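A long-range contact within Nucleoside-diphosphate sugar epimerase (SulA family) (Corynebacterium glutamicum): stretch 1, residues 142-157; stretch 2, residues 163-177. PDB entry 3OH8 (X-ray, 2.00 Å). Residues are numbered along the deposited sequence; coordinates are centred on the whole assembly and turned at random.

Stretch 1 142-157: LFDGSPLTVAITGSRG
Stretch 2 (163-177) LTAQLQTGGHEVIQL

The contact is a parallel β-strand pairing, with the helix that precedes the second strand packed over one face, the familiar β-α-β arrangement. The strand through Thr149 to Ile152 and the strand from Glu173 through Leu177 run in the same direction, 25° apart, while helix 163-169 runs back nearly antiparallel to the first strand (172°), its axis 10.6 Å away.

Register pairs Thr149 with Glu173, Val150 with Val174, Ala151 with Ile175 and Ile152 with Gln176, at CA-CA distances of 4.5-5.1 Å. Backbone angles are extended, phi -81 to -136° and psi 110 to 136° through these pairs. The hydrogen-bond ladder alternates as parallel strands require: Glu173 N to Leu148 O (2.9 Å), Val150 N to Glu173 O (2.8 Å), Ile175 N to Val150 O (2.8 Å), Ile152 N to Ile175 O (2.9 Å), Leu177 N to Ile152 O (2.9 Å).

Before the ladder, His172 (chi1 m, chi2 -78°) extends it with a side chain: Leu148 N donates to His172 ND1 at 2.8 Å, nearly linear, so ND1 is the unprotonated ring nitrogen. Gly171 closes the helix in a Schellman motif, its phi of 92° suiting glycine.

The β-branched Val150, Ile152 and Val174 suit the extended backbone, and their side chains lie on the face that meets Leu163 and Leu167 of the helix. Ile152 (m, t) sends CD1 to Leu167 CD2 (3.7 Å), Val174 CG1 (3.8 Å) and Leu163 CD2 (4.2 Å); Val150 (t) places CG1 4.3 Å from Leu167 CD2. On the other face, small Ala151 leaves its CB 3.9 Å from Leu177 CD1 (Leu177 m, t), and Thr149 CG2 (chi1 m) lies 3.5 Å from Ile175 CD1 (Ile175 m, t).

Farther along stretch 1, Gly154 to Gly157 form a type I turn, with Gly154 at phi 71°. Water 2 accepts from Gly154 N (2.8 Å) and donates to Leu177 O (3.2 Å); water 3 links Ser155 N (2.8 Å) to Leu177 O (2.6 Å).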

ATOM      1  N   LEU A 142     -18.938   5.719  -3.429  1.00 16.54           N
ATOM      2  CA  LEU A 142     -19.482   4.534  -2.773  1.00 17.89           C
ATOM      3  C   LEU A 142     -20.089   4.828  -1.417  1.00 16.91           C
ATOM      4  O   LEU A 142     -20.742   3.966  -0.843  1.00 21.83           O
ATOM      5  CB  LEU A 142     -18.397   3.457  -2.628  1.00 17.11           C
ATOM      6  CG  LEU A 142     -17.734   3.023  -3.937  1.00 17.18           C
ATOM      7  CD1 LEU A 142     -16.598   2.029  -3.651  1.00 12.95           C
ATOM      8  CD2 LEU A 142     -18.787   2.409  -4.879  1.00 16.52           C
ATOM      9  N   PHE A 143     -19.861   6.028  -0.889  1.00 16.48           N
ATOM     10  CA  PHE A 143     -20.368   6.353   0.437  1.00 18.69           C
ATOM     11  C   PHE A 143     -20.434   7.866   0.630  1.00 20.31           C
ATOM     12  O   PHE A 143     -20.004   8.630  -0.244  1.00 21.26           O
ATOM     13  CB  PHE A 143     -19.510   5.682   1.529  1.00 21.64           C
ATOM     14  CG  PHE A 143     -18.192   6.384   1.790  1.00 18.05           C
ATOM     15  CD1 PHE A 143     -17.238   6.508   0.790  1.00 18.61           C
ATOM     16  CD2 PHE A 143     -17.914   6.909   3.040  1.00 18.55           C
ATOM     17  CE1 PHE A 143     -16.029   7.153   1.033  1.00 17.29           C
ATOM     18  CE2 PHE A 143     -16.717   7.559   3.293  1.00 21.30           C
ATOM     19  CZ  PHE A 143     -15.773   7.689   2.286  1.00 20.62           C
ATOM     20  N   ASP A 144     -20.968   8.298   1.768  1.00 20.32           N
ATOM     21  CA  ASP A 144     -21.220   9.725   1.987  1.00 23.33           C
ATOM     22  C   ASP A 144     -19.951  10.576   2.116  1.00 23.62           C
ATOM     23  O   ASP A 144     -20.012  11.799   2.027  1.00 25.99           O
ATOM     24  CB  ASP A 144     -22.188   9.952   3.157  1.00 27.83           C
ATOM     25  CG  ASP A 144     -21.594   9.566   4.512  1.00 28.21           C
ATOM     26  OD1 ASP A 144     -20.363   9.413   4.618  1.00 22.60           O
ATOM     27  OD2 ASP A 144     -22.374   9.433   5.474  1.00 33.55           O
ATOM     28  N   GLY A 145     -18.800   9.929   2.295  1.00 24.49           N
ATOM     29  CA  GLY A 145     -17.523  10.630   2.309  1.00 21.90           C
ATOM     30  C   GLY A 145     -17.120  11.235   3.647  1.00 26.58           C
ATOM     31  O   GLY A 145     -16.063  11.860   3.763  1.00 31.62           O
ATOM     32  N   SER A 146     -17.964  11.068   4.659  1.00 27.19           N
ATOM     33  CA  SER A 146     -17.610  11.491   6.011  1.00 29.74           C
ATOM     34  C   SER A 146     -16.572  10.550   6.595  1.00 25.40           C
ATOM     35  O   SER A 146     -16.632   9.335   6.381  1.00 24.06           O
ATOM     36  CB  SER A 146     -18.833  11.518   6.929  1.00 28.97           C
ATOM     37  OG  SER A 146     -19.676  12.606   6.617  1.00 35.07           O
ATOM     38  N   PRO A 147     -15.633  11.107   7.358  1.00 25.62           N
ATOM     39  CA  PRO A 147     -14.563  10.308   7.974  1.00 21.95           C
ATOM     40  C   PRO A 147     -15.126   9.247   8.912  1.00 21.27           C
ATOM     41  O   PRO A 147     -16.075   9.509   9.650  1.00 16.25           O
ATOM     42  CB  PRO A 147     -13.769  11.345   8.773  1.00 21.60           C
ATOM     43  CG  PRO A 147     -14.077  12.670   8.091  1.00 24.98           C
ATOM     44  CD  PRO A 147     -15.508  12.547   7.661  1.00 23.38           C
ATOM     45  N   LEU A 148     -14.544   8.056   8.870  1.00 16.31           N
ATOM     46  CA  LEU A 148     -14.906   6.997   9.794  1.00 16.53           C
ATOM     47  C   LEU A 148     -13.768   6.799  10.766  1.00 19.60           C
ATOM     48  O   LEU A 148     -12.646   7.216  10.498  1.00 16.71           O
ATOM     49  CB  LEU A 148     -15.148   5.688   9.036  1.00 19.03           C
ATOM     50  CG  LEU A 148     -16.352   5.692   8.098  1.00 21.13           C
ATOM     51  CD1 LEU A 148     -16.295   4.488   7.171  1.00 24.89           C
ATOM     52  CD2 LEU A 148     -17.649   5.716   8.911  1.00 19.28           C
ATOM     53  N   THR A 149     -14.064   6.162  11.891  1.00 19.77           N
ATOM     54  CA  THR A 149     -13.020   5.702  12.790  1.00 17.37           C
ATOM     55  C   THR A 149     -12.919   4.190  12.654  1.00 15.36           C
ATOM     56  O   THR A 149     -13.908   3.473  12.812  1.00 15.06           O
ATOM     57  CB  THR A 149     -13.309   6.076  14.254  1.00 19.50           C
ATOM     58  OG1 THR A 149     -13.495   7.492  14.350  1.00 22.65           O
ATOM     59  CG2 THR A 149     -12.146   5.660  15.156  1.00 17.31           C
ATOM     60  N   VAL A 150     -11.709   3.722  12.382  1.00 15.68           N
ATOM     61  CA  VAL A 150     -11.461   2.338  12.024  1.00 15.68           C
ATOM     62  C   VAL A 150     -10.469   1.736  13.016  1.00 19.51           C
ATOM     63  O   VAL A 150      -9.320   2.179  13.102  1.00 17.15           O
ATOM     64  CB  VAL A 150     -10.866   2.271  10.588  1.00 15.53           C
ATOM     65  CG1 VAL A 150     -10.730   0.845  10.130  1.00 12.81           C
ATOM     66  CG2 VAL A 150     -11.732   3.045   9.610  1.00 14.87           C
ATOM     67  N   ALA A 151     -10.920   0.755  13.791  1.00 15.39           N
ATOM     68  CA  ALA A 151     -10.010   0.019  14.658  1.00 17.12           C
ATOM     69  C   ALA A 151      -9.322  -1.033  13.807  1.00 17.52           C
ATOM     70  O   ALA A 151      -9.974  -1.694  12.997  1.00 17.43           O
ATOM     71  CB  ALA A 151     -10.773  -0.644  15.814  1.00 16.62           C
ATOM     72  N   ILE A 152      -8.012  -1.188  13.980  1.00 14.40           N
ATOM     73  CA  ILE A 152      -7.244  -2.129  13.173  1.00 15.19           C
ATOM     74  C   ILE A 152      -6.268  -2.949  14.003  1.00 16.75           C
ATOM     75  O   ILE A 152      -5.480  -2.391  14.750  1.00 14.53           O
ATOM     76  CB  ILE A 152      -6.440  -1.384  12.086  1.00 16.43           C
ATOM     77  CG1 ILE A 152      -7.358  -0.498  11.240  1.00 17.75           C
ATOM     78  CG2 ILE A 152      -5.715  -2.361  11.186  1.00 12.28           C
ATOM     79  CD1 ILE A 152      -6.665   0.090  10.001  1.00 22.74           C
ATOM     80  N   THR A 153      -6.334  -4.275  13.881  1.00 17.24           N
ATOM     81  CA  THR A 153      -5.286  -5.139  14.404  1.00 16.22           C
ATOM     82  C   THR A 153      -4.321  -5.431  13.269  1.00 12.21           C
ATOM     83  O   THR A 153      -4.689  -5.367  12.101  1.00 12.31           O
ATOM     84  CB  THR A 153      -5.824  -6.516  14.921  1.00 16.68           C
ATOM     85  OG1 THR A 153      -6.269  -7.306  13.816  1.00 18.04           O
ATOM     86  CG2 THR A 153      -6.990  -6.333  15.915  1.00 15.77           C
ATOM     87  N   GLY A 154      -3.087  -5.774  13.608  1.00 14.14           N
ATOM     88  CA  GLY A 154      -2.077  -6.020  12.599  1.00 18.87           C
ATOM     89  C   GLY A 154      -1.657  -4.732  11.910  1.00 17.09           C
ATOM     90  O   GLY A 154      -1.145  -4.763  10.794  1.00 19.50           O
ATOM     91  N   SER A 155      -1.860  -3.598  12.575  1.00 12.67           N
ATOM     92  CA  SER A 155      -1.609  -2.298  11.939  1.00 16.70           C
ATOM     93  C   SER A 155      -0.117  -2.035  11.721  1.00 19.66           C
ATOM     94  O   SER A 155       0.264  -1.097  11.025  1.00 18.88           O
ATOM     95  CB  SER A 155      -2.218  -1.169  12.776  1.00 15.88           C
ATOM     96  OG  SER A 155      -1.515  -1.009  14.004  1.00 17.76           O
ATOM     97  N   ARG A 156       0.736  -2.849  12.328  1.00 18.09           N
ATOM     98  CA  ARG A 156       2.178  -2.659  12.167  1.00 19.71           C
ATOM     99  C   ARG A 156       2.803  -3.591  11.135  1.00 21.71           C
ATOM    100  O   ARG A 156       3.968  -3.422  10.763  1.00 21.14           O
ATOM    101  CB  ARG A 156       2.879  -2.834  13.506  1.00 20.04           C
ATOM    102  CG  ARG A 156       2.519  -1.744  14.494  1.00 24.86           C
ATOM    103  CD  ARG A 156       3.072  -2.041  15.879  1.00 23.84           C
ATOM    104  NE  ARG A 156       2.852  -0.906  16.767  1.00 23.58           N
ATOM    105  CZ  ARG A 156       3.106  -0.916  18.068  1.00 25.68           C
ATOM    106  NH1 ARG A 156       3.594  -2.015  18.633  1.00 21.38           N
ATOM    107  NH2 ARG A 156       2.871   0.172  18.799  1.00 24.94           N
ATOM    108  N   GLY A 157       2.040  -4.584  10.692  1.00 18.33           N
ATOM    109  CA  GLY A 157       2.518  -5.534   9.691  1.00 20.87           C
ATOM    110  C   GLY A 157       2.558  -4.900   8.311  1.00 20.87           C
ATOM    111  O   GLY A 157       2.169  -3.745   8.153  1.00 18.17           O
ATOM    112  N   LEU A 163      -2.282   0.077   4.840  1.00 16.59           N
ATOM    113  CA  LEU A 163      -3.694   0.411   4.965  1.00 15.17           C
ATOM    114  C   LEU A 163      -3.912   1.586   5.928  1.00 15.54           C
ATOM    115  O   LEU A 163      -4.684   2.495   5.638  1.00 14.23           O
ATOM    116  CB  LEU A 163      -4.502  -0.806   5.434  1.00 10.67           C
ATOM    117  CG  LEU A 163      -5.989  -0.554   5.689  1.00 13.80           C
ATOM    118  CD1 LEU A 163      -6.678  -0.045   4.421  1.00 11.96           C
ATOM    119  CD2 LEU A 163      -6.672  -1.832   6.216  1.00  9.89           C
ATOM    120  N   THR A 164      -3.235   1.551   7.074  1.00 15.11           N
ATOM    121  CA  THR A 164      -3.327   2.620   8.057  1.00 14.09           C
ATOM    122  C   THR A 164      -2.956   3.975   7.449  1.00 18.36           C
ATOM    123  O   THR A 164      -3.685   4.962   7.603  1.00 15.11           O
ATOM    124  CB  THR A 164      -2.433   2.317   9.296  1.00 16.83           C
ATOM    125  OG1 THR A 164      -2.967   1.194  10.021  1.00 15.35           O
ATOM    126  CG2 THR A 164      -2.369   3.521  10.221  1.00 13.23           C
ATOM    127  N   ALA A 165      -1.829   4.014   6.747  1.00 14.96           N
ATOM    128  CA  ALA A 165      -1.397   5.233   6.075  1.00 14.49           C
ATOM    129  C   ALA A 165      -2.400   5.698   5.031  1.00 16.39           C
ATOM    130  O   ALA A 165      -2.602   6.894   4.873  1.00 15.50           O
ATOM    131  CB  ALA A 165      -0.036   5.047   5.433  1.00 14.20           C
ATOM    132  N   GLN A 166      -3.000   4.765   4.297  1.00 10.74           N
ATOM    133  CA  GLN A 166      -3.948   5.139   3.251  1.00 15.30           C
ATOM    134  C   GLN A 166      -5.204   5.753   3.865  1.00 14.06           C
ATOM    135  O   GLN A 166      -5.670   6.793   3.421  1.00 15.88           O
ATOM    136  CB  GLN A 166      -4.320   3.916   2.402  1.00 16.86           C
ATOM    137  CG  GLN A 166      -4.958   4.251   1.057  1.00 16.32           C
ATOM    138  CD  GLN A 166      -5.251   2.987   0.254  1.00 19.71           C
ATOM    139  OE1 GLN A 166      -4.943   1.880   0.697  1.00 15.82           O
ATOM    140  NE2 GLN A 166      -5.856   3.148  -0.919  1.00 16.14           N
ATOM    141  N   LEU A 167      -5.753   5.090   4.882  1.00  8.62           N
ATOM    142  CA  LEU A 167      -6.908   5.609   5.623  1.00 13.77           C
ATOM    143  C   LEU A 167      -6.652   7.026   6.135  1.00 15.90           C
ATOM    144  O   LEU A 167      -7.490   7.925   5.998  1.00 15.21           O
ATOM    145  CB  LEU A 167      -7.204   4.719   6.826  1.00 13.48           C
ATOM    146  CG  LEU A 167      -8.365   3.719   6.816  1.00 22.43           C
ATOM    147  CD1 LEU A 167      -9.066   3.604   5.491  1.00 21.07           C
ATOM    148  CD2 LEU A 167      -7.901   2.362   7.315  1.00 11.71           C
ATOM    149  N   GLN A 168      -5.501   7.218   6.763  1.00 15.08           N
ATOM    150  CA  GLN A 168      -5.162   8.544   7.255  1.00 17.15           C
ATOM    151  C   GLN A 168      -5.066   9.568   6.126  1.00 16.88           C
ATOM    152  O   GLN A 168      -5.548  10.689   6.272  1.00 18.95           O
ATOM    153  CB  GLN A 168      -3.892   8.501   8.096  1.00 17.11           C
ATOM    154  CG  GLN A 168      -4.077   7.673   9.364  1.00 16.50           C
ATOM    155  CD  GLN A 168      -2.769   7.374  10.066  1.00 19.54           C
ATOM    156  OE1 GLN A 168      -1.726   7.249   9.428  1.00 19.69           O
ATOM    157  NE2 GLN A 168      -2.821   7.248  11.385  1.00 22.33           N
ATOM    158  N   THR A 169      -4.466   9.216   4.993  1.00 15.22           N
ATOM    159  CA  THR A 169      -4.417  10.212   3.911  1.00 17.38           C
ATOM    160  C   THR A 169      -5.808  10.490   3.339  1.00 21.53           C
ATOM    161  O   THR A 169      -6.035  11.520   2.705  1.00 16.99           O
ATOM    162  CB  THR A 169      -3.477   9.804   2.778  1.00 20.08           C
ATOM    163  OG1 THR A 169      -3.862   8.512   2.283  1.00 19.19           O
ATOM    164  CG2 THR A 169      -2.057   9.746   3.283  1.00 14.47           C
ATOM    165  N   GLY A 170      -6.741   9.576   3.578  1.00 20.12           N
ATOM    166  CA  GLY A 170      -8.115   9.766   3.155  1.00 16.92           C
ATOM    167  C   GLY A 170      -8.929  10.553   4.165  1.00 20.53           C
ATOM    168  O   GLY A 170     -10.098  10.845   3.939  1.00 25.70           O
ATOM    169  N   GLY A 171      -8.330  10.884   5.300  1.00 18.24           N
ATOM    170  CA  GLY A 171      -9.027  11.705   6.280  1.00 17.99           C
ATOM    171  C   GLY A 171      -9.797  10.914   7.320  1.00 20.62           C
ATOM    172  O   GLY A 171     -10.529  11.494   8.119  1.00 21.17           O
ATOM    173  N   HIS A 172      -9.649   9.588   7.308  1.00 16.34           N
ATOM    174  CA  HIS A 172     -10.265   8.753   8.331  1.00 17.46           C
ATOM    175  C   HIS A 172      -9.379   8.626   9.551  1.00 19.01           C
ATOM    176  O   HIS A 172      -8.176   8.863   9.476  1.00 21.55           O
ATOM    177  CB  HIS A 172     -10.577   7.364   7.777  1.00 14.52           C
ATOM    178  CG  HIS A 172     -11.464   7.393   6.577  1.00 19.44           C
ATOM    179  ND1 HIS A 172     -12.824   7.595   6.670  1.00 19.00           N
ATOM    180  CD2 HIS A 172     -11.186   7.262   5.259  1.00 18.76           C
ATOM    181  CE1 HIS A 172     -13.351   7.577   5.458  1.00 22.18           C
ATOM    182  NE2 HIS A 172     -12.380   7.377   4.585  1.00 21.04           N
ATOM    183  N   GLU A 173      -9.973   8.238  10.676  1.00 19.70           N
ATOM    184  CA  GLU A 173      -9.199   8.042  11.901  1.00 22.04           C
ATOM    185  C   GLU A 173      -8.955   6.559  12.120  1.00 16.97           C
ATOM    186  O   GLU A 173      -9.862   5.749  11.944  1.00 22.15           O
ATOM    187  CB  GLU A 173      -9.936   8.611  13.111  1.00 29.92           C
ATOM    188  CG  GLU A 173     -10.204  10.104  13.028  1.00 48.54           C
ATOM    189  CD  GLU A 173      -8.933  10.928  13.126  1.00 56.43           C
ATOM    190  OE1 GLU A 173      -8.103  10.633  14.017  1.00 60.12           O
ATOM    191  OE2 GLU A 173      -8.767  11.871  12.317  1.00 54.01           O
ATOM    192  N   VAL A 174      -7.732   6.215  12.495  1.00 13.39           N
ATOM    193  CA  VAL A 174      -7.377   4.831  12.779  1.00 13.95           C
ATOM    194  C   VAL A 174      -7.086   4.662  14.265  1.00 21.74           C
ATOM    195  O   VAL A 174      -6.320   5.431  14.843  1.00 22.12           O
ATOM    196  CB  VAL A 174      -6.142   4.383  11.964  1.00 16.77           C
ATOM    197  CG1 VAL A 174      -5.721   2.962  12.351  1.00 10.35           C
ATOM    198  CG2 VAL A 174      -6.444   4.446  10.484  1.00 18.40           C
ATOM    199  N   ILE A 175      -7.727   3.680  14.889  1.00 20.11           N
ATOM    200  CA  ILE A 175      -7.347   3.272  16.228  1.00 21.13           C
ATOM    201  C   ILE A 175      -6.564   1.975  16.118  1.00 23.65           C
ATOM    202  O   ILE A 175      -7.120   0.931  15.786  1.00 19.20           O
ATOM    203  CB  ILE A 175      -8.555   3.036  17.137  1.00 17.97           C
ATOM    204  CG1 ILE A 175      -9.418   4.300  17.222  1.00 19.88           C
ATOM    205  CG2 ILE A 175      -8.072   2.624  18.522  1.00 19.01           C
ATOM    206  CD1 ILE A 175     -10.760   4.071  17.918  1.00 20.41           C
ATOM    207  N   GLN A 176      -5.267   2.047  16.382  1.00 15.12           N
ATOM    208  CA  GLN A 176      -4.419   0.880  16.245  1.00 19.80           C
ATOM    209  C   GLN A 176      -4.515   0.013  17.496  1.00 19.46           C
ATOM    210  O   GLN A 176      -4.271   0.488  18.619  1.00 17.15           O
ATOM    211  CB  GLN A 176      -2.975   1.298  15.967  1.00 22.37           C
ATOM    212  CG  GLN A 176      -2.794   1.996  14.622  1.00 22.43           C
ATOM    213  CD  GLN A 176      -1.390   2.532  14.415  1.00 22.74           C
ATOM    214  OE1 GLN A 176      -1.193   3.742  14.289  1.00 23.85           O
ATOM    215  NE2 GLN A 176      -0.407   1.638  14.377  1.00 23.18           N
ATOM    216  N   LEU A 177      -4.915  -1.242  17.300  1.00 15.75           N
ATOM    217  CA  LEU A 177      -4.970  -2.210  18.398  1.00 16.08           C
ATOM    218  C   LEU A 177      -3.683  -3.004  18.375  1.00 19.07           C
ATOM    219  O   LEU A 177      -3.482  -3.828  17.491  1.00 16.84           O
ATOM    220  CB  LEU A 177      -6.176  -3.150  18.242  1.00 17.29           C
ATOM    221  CG  LEU A 177      -7.487  -2.408  17.926  1.00 19.95           C
ATOM    222  CD1 LEU A 177      -8.677  -3.356  17.696  1.00 16.22           C
ATOM    223  CD2 LEU A 177      -7.810  -1.376  19.007  1.00 15.37           C
TER
HETATM  224  O   HOH W   1     -13.055  11.266   4.944  1.00 35.48           O
HETATM  225  O   HOH W   2      -2.069  -6.423  16.147  1.00 23.58           O
HETATM  226  O   HOH W   3      -2.099  -3.218  15.369  1.00 25.32           O